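PDB 7LAP: aminoglycoside N(3)-acetyltransferase from Streptomyces griseus, which probably transfers an acetyl group from acetyl-CoA to the 3-amino group of aminoglycoside antibiotics, a modification that confers resistance to them. Local coordinates for residues V42-R47 against G119-A124. Numbering follows the deposited sequence.
Sequences VMFHTR and GRLPEA
The C-terminal end of strand 41-46 meets the first turn of helix 120-126 where Thr-46 and Leu-121 bring their CA atoms to 6.6 Å, the nearest pair of the two backbones. This is a helix packed by its start against one of the central strands of the mixed seven-stranded sheet in the antibiotic N-acetyltransferase fold; strand 41-46 runs parallel to both its neighbours, 74-78 and 176-180. Leu-121 does the reaching from the helix side, and its branches divide the work. CD1 comes to the rim of the Phe-44 ring, in the ring plane, 4.0 Å from CE2, while CD2 turns to the Thr-46 methyl CG2 at 3.9 Å. Between the two methyls, Leu-121 CG sits 3.7 Å from Thr-46 OG1, a plain van der Waals contact. Thr-46 can offer hydroxyl and methyl together because chi1 of -49° sets OG1 beside its backbone N and CG2 opposite that nitrogen, and both branches, with CB, meet the leucine side chain at a slant. For Phe-44, chi1 of 70° puts CG between the backbone N and the carbonyl carbon, and the end of the ring comes nearer the helix than its root does. From helix 58-69, Leu-65 packs on Phe-44 and Ile-62 on Leu-121, extending the apolar cluster, and Val-77 on the adjacent strand touches both Phe-44 and Pro-122. Arg-120, near the start of the helical segment, makes salt bridges to Asp-83 and Glu-113 of the second subunit. The polar link between the two backbones is a single water: it accepts from Leu-121 N at 2.9 Å, in the first turn of the helix, and donates to Thr-46 O at 3.3 Å.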
ATOM      1  N   VAL B  42       5.577 -19.712 -10.007  1.00 37.53           N
ATOM      2  CA  VAL B  42       4.155 -19.667  -9.679  1.00 37.66           C
ATOM      3  C   VAL B  42       3.676 -18.221  -9.647  1.00 37.29           C
ATOM      4  O   VAL B  42       4.196 -17.397  -8.886  1.00 36.60           O
ATOM      5  CB  VAL B  42       3.827 -20.381  -8.353  1.00 37.16           C
ATOM      6  CG1 VAL B  42       4.651 -19.870  -7.219  1.00 35.27           C
ATOM      7  CG2 VAL B  42       2.322 -20.203  -8.004  1.00 35.69           C
ATOM      8  N   MET B  43       2.683 -17.918 -10.472  1.00 37.39           N
ATOM      9  CA  MET B  43       1.941 -16.667 -10.393  1.00 37.84           C
ATOM     10  C   MET B  43       0.809 -16.826  -9.373  1.00 36.33           C
ATOM     11  O   MET B  43       0.065 -17.804  -9.418  1.00 35.12           O
ATOM     12  CB  MET B  43       1.377 -16.335 -11.772  1.00 37.31           C
ATOM     13  CG  MET B  43       0.556 -15.086 -11.813  1.00 41.11           C
ATOM     14  SD  MET B  43       0.165 -14.695 -13.531  1.00 49.85           S
ATOM     15  CE  MET B  43      -0.240 -12.955 -13.303  1.00 53.73           C
ATOM     16  N   PHE B  44       0.674 -15.886  -8.444  1.00 35.27           N
ATOM     17  CA  PHE B  44      -0.273 -16.124  -7.373  1.00 33.80           C
ATOM     18  C   PHE B  44      -1.131 -14.893  -7.122  1.00 35.68           C
ATOM     19  O   PHE B  44      -0.669 -13.754  -7.243  1.00 33.75           O
ATOM     20  CB  PHE B  44       0.443 -16.628  -6.107  1.00 33.01           C
ATOM     21  CG  PHE B  44       1.296 -15.605  -5.401  1.00 35.98           C
ATOM     22  CD1 PHE B  44       2.537 -15.241  -5.887  1.00 34.25           C
ATOM     23  CD2 PHE B  44       0.853 -15.047  -4.210  1.00 38.02           C
ATOM     24  CE1 PHE B  44       3.312 -14.298  -5.200  1.00 33.50           C
ATOM     25  CE2 PHE B  44       1.610 -14.120  -3.523  1.00 34.07           C
ATOM     26  CZ  PHE B  44       2.839 -13.730  -4.028  1.00 34.11           C
ATOM     27  N   HIS B  45      -2.414 -15.165  -6.860  1.00 31.80           N
ATOM     28  CA  HIS B  45      -3.459 -14.211  -6.523  1.00 34.22           C
ATOM     29  C   HIS B  45      -3.933 -14.516  -5.109  1.00 36.77           C
ATOM     30  O   HIS B  45      -4.206 -15.681  -4.786  1.00 36.91           O
ATOM     31  CB  HIS B  45      -4.629 -14.363  -7.503  1.00 34.08           C
ATOM     32  CG  HIS B  45      -4.228 -14.120  -8.926  1.00 41.71           C
ATOM     33  ND1 HIS B  45      -3.759 -15.122  -9.760  1.00 43.40           N
ATOM     34  CD2 HIS B  45      -4.172 -12.972  -9.645  1.00 40.59           C
ATOM     35  CE1 HIS B  45      -3.457 -14.600 -10.940  1.00 42.47           C
ATOM     36  NE2 HIS B  45      -3.695 -13.301 -10.894  1.00 40.82           N
ATOM     37  N   THR B  46      -4.051 -13.485  -4.277  1.00 36.63           N
ATOM     38  CA  THR B  46      -4.176 -13.675  -2.838  1.00 36.17           C
ATOM     39  C   THR B  46      -5.346 -12.872  -2.294  1.00 37.01           C
ATOM     40  O   THR B  46      -5.498 -11.682  -2.606  1.00 35.66           O
ATOM     41  CB  THR B  46      -2.904 -13.259  -2.101  1.00 36.50           C
ATOM     42  OG1 THR B  46      -1.776 -13.849  -2.735  1.00 33.77           O
ATOM     43  CG2 THR B  46      -2.975 -13.730  -0.599  1.00 33.29           C
ATOM     44  N   ARG B  47      -6.141 -13.505  -1.438  1.00 35.15           N
ATOM     45  CA  ARG B  47      -7.074 -12.776  -0.581  1.00 35.65           C
ATOM     46  C   ARG B  47      -6.576 -13.030   0.840  1.00 37.91           C
ATOM     47  O   ARG B  47      -6.865 -14.059   1.457  1.00 36.02           O
ATOM     48  CB  ARG B  47      -8.513 -13.224  -0.836  1.00 36.05           C
ATOM     49  CG  ARG B  47      -9.545 -12.492  -0.020  1.00 49.78           C
ATOM     50  CD  ARG B  47     -10.930 -12.582  -0.682  1.00 52.36           C
ATOM     51  NE  ARG B  47     -10.953 -11.761  -1.885  1.00 55.25           N
ATOM     52  CZ  ARG B  47     -11.968 -11.727  -2.738  1.00 50.71           C
ATOM     53  NH1 ARG B  47     -13.033 -12.482  -2.516  1.00 55.11           N
ATOM     54  NH2 ARG B  47     -11.905 -10.958  -3.808  1.00 46.70           N
ATOM     55  N   GLY B 119      -4.896  -5.985  -3.879  1.00 51.20           N
ATOM     56  CA  GLY B 119      -4.658  -6.248  -2.470  1.00 50.23           C
ATOM     57  C   GLY B 119      -3.202  -6.023  -2.127  1.00 45.08           C
ATOM     58  O   GLY B 119      -2.397  -5.586  -2.947  1.00 45.91           O
ATOM     59  N   ARG B 120      -2.859  -6.315  -0.910  1.00 42.34           N
ATOM     60  CA  ARG B 120      -1.538  -6.096  -0.453  1.00 39.93           C
ATOM     61  C   ARG B 120      -0.440  -6.972  -0.995  1.00 39.17           C
ATOM     62  O   ARG B 120       0.679  -6.582  -0.944  1.00 45.33           O
ATOM     63  CB  ARG B 120      -1.504  -6.134   1.060  1.00 39.59           C
ATOM     64  CG  ARG B 120      -2.124  -4.958   1.756  1.00 41.50           C
ATOM     65  CD  ARG B 120      -2.428  -5.321   3.193  1.00 50.95           C
ATOM     66  NE  ARG B 120      -1.259  -5.109   3.989  1.00 58.71           N
ATOM     67  CZ  ARG B 120      -0.982  -5.694   5.132  1.00 54.78           C
ATOM     68  NH1 ARG B 120      -1.806  -6.535   5.682  1.00 47.51           N
ATOM     69  NH2 ARG B 120       0.136  -5.394   5.720  1.00 50.61           N
ATOM     70  N   LEU B 121      -0.738  -8.145  -1.490  1.00 37.28           N
ATOM     71  CA  LEU B 121       0.407  -9.020  -1.801  1.00 37.57           C
ATOM     72  C   LEU B 121       1.220  -8.555  -3.018  1.00 37.11           C
ATOM     73  O   LEU B 121       2.460  -8.593  -2.966  1.00 37.27           O
ATOM     74  CB  LEU B 121      -0.022 -10.485  -1.993  1.00 39.29           C
ATOM     75  CG  LEU B 121       0.320 -11.414  -0.827  1.00 35.69           C
ATOM     76  CD1 LEU B 121       1.847 -11.472  -0.593  1.00 35.84           C
ATOM     77  CD2 LEU B 121      -0.452 -10.955   0.458  1.00 36.00           C
ATOM     78  N   PRO B 122       0.595  -8.155  -4.142  1.00 37.17           N
ATOM     79  CA  PRO B 122       1.426  -7.679  -5.280  1.00 37.45           C
ATOM     80  C   PRO B 122       2.239  -6.454  -4.933  1.00 42.55           C
ATOM     81  O   PRO B 122       3.377  -6.316  -5.380  1.00 40.74           O
ATOM     82  CB  PRO B 122       0.388  -7.378  -6.376  1.00 37.43           C
ATOM     83  CG  PRO B 122      -0.744  -8.361  -6.059  1.00 36.84           C
ATOM     84  CD  PRO B 122      -0.811  -8.342  -4.537  1.00 38.51           C
ATOM     85  N   GLU B 123       1.689  -5.559  -4.115  1.00 44.44           N
ATOM     86  CA  GLU B 123       2.447  -4.378  -3.739  1.00 47.51           C
ATOM     87  C   GLU B 123       3.589  -4.738  -2.788  1.00 47.61           C
ATOM     88  O   GLU B 123       4.649  -4.110  -2.836  1.00 42.70           O
ATOM     89  CB  GLU B 123       1.501  -3.335  -3.135  1.00 49.12           C
ATOM     90  CG  GLU B 123       2.169  -2.094  -2.659  1.00 55.86           C
ATOM     91  CD  GLU B 123       2.432  -1.055  -3.781  1.00 60.37           C
ATOM     92  OE1 GLU B 123       2.335  -1.403  -4.990  1.00 56.80           O
ATOM     93  OE2 GLU B 123       2.788   0.097  -3.423  1.00 59.89           O
ATOM     94  N   ALA B 124       3.416  -5.761  -1.949  1.00 39.15           N
ATOM     95  CA  ALA B 124       4.535  -6.223  -1.120  1.00 40.21           C
ATOM     96  C   ALA B 124       5.594  -6.942  -1.960  1.00 39.43           C
ATOM     97  O   ALA B 124       6.801  -6.733  -1.765  1.00 40.75           O
ATOM     98  CB  ALA B 124       4.034  -7.143   0.019  1.00 38.72           C
TER
HETATM   99  O   HOH W   1      -3.247  -9.329  -2.252  1.00 39.02           O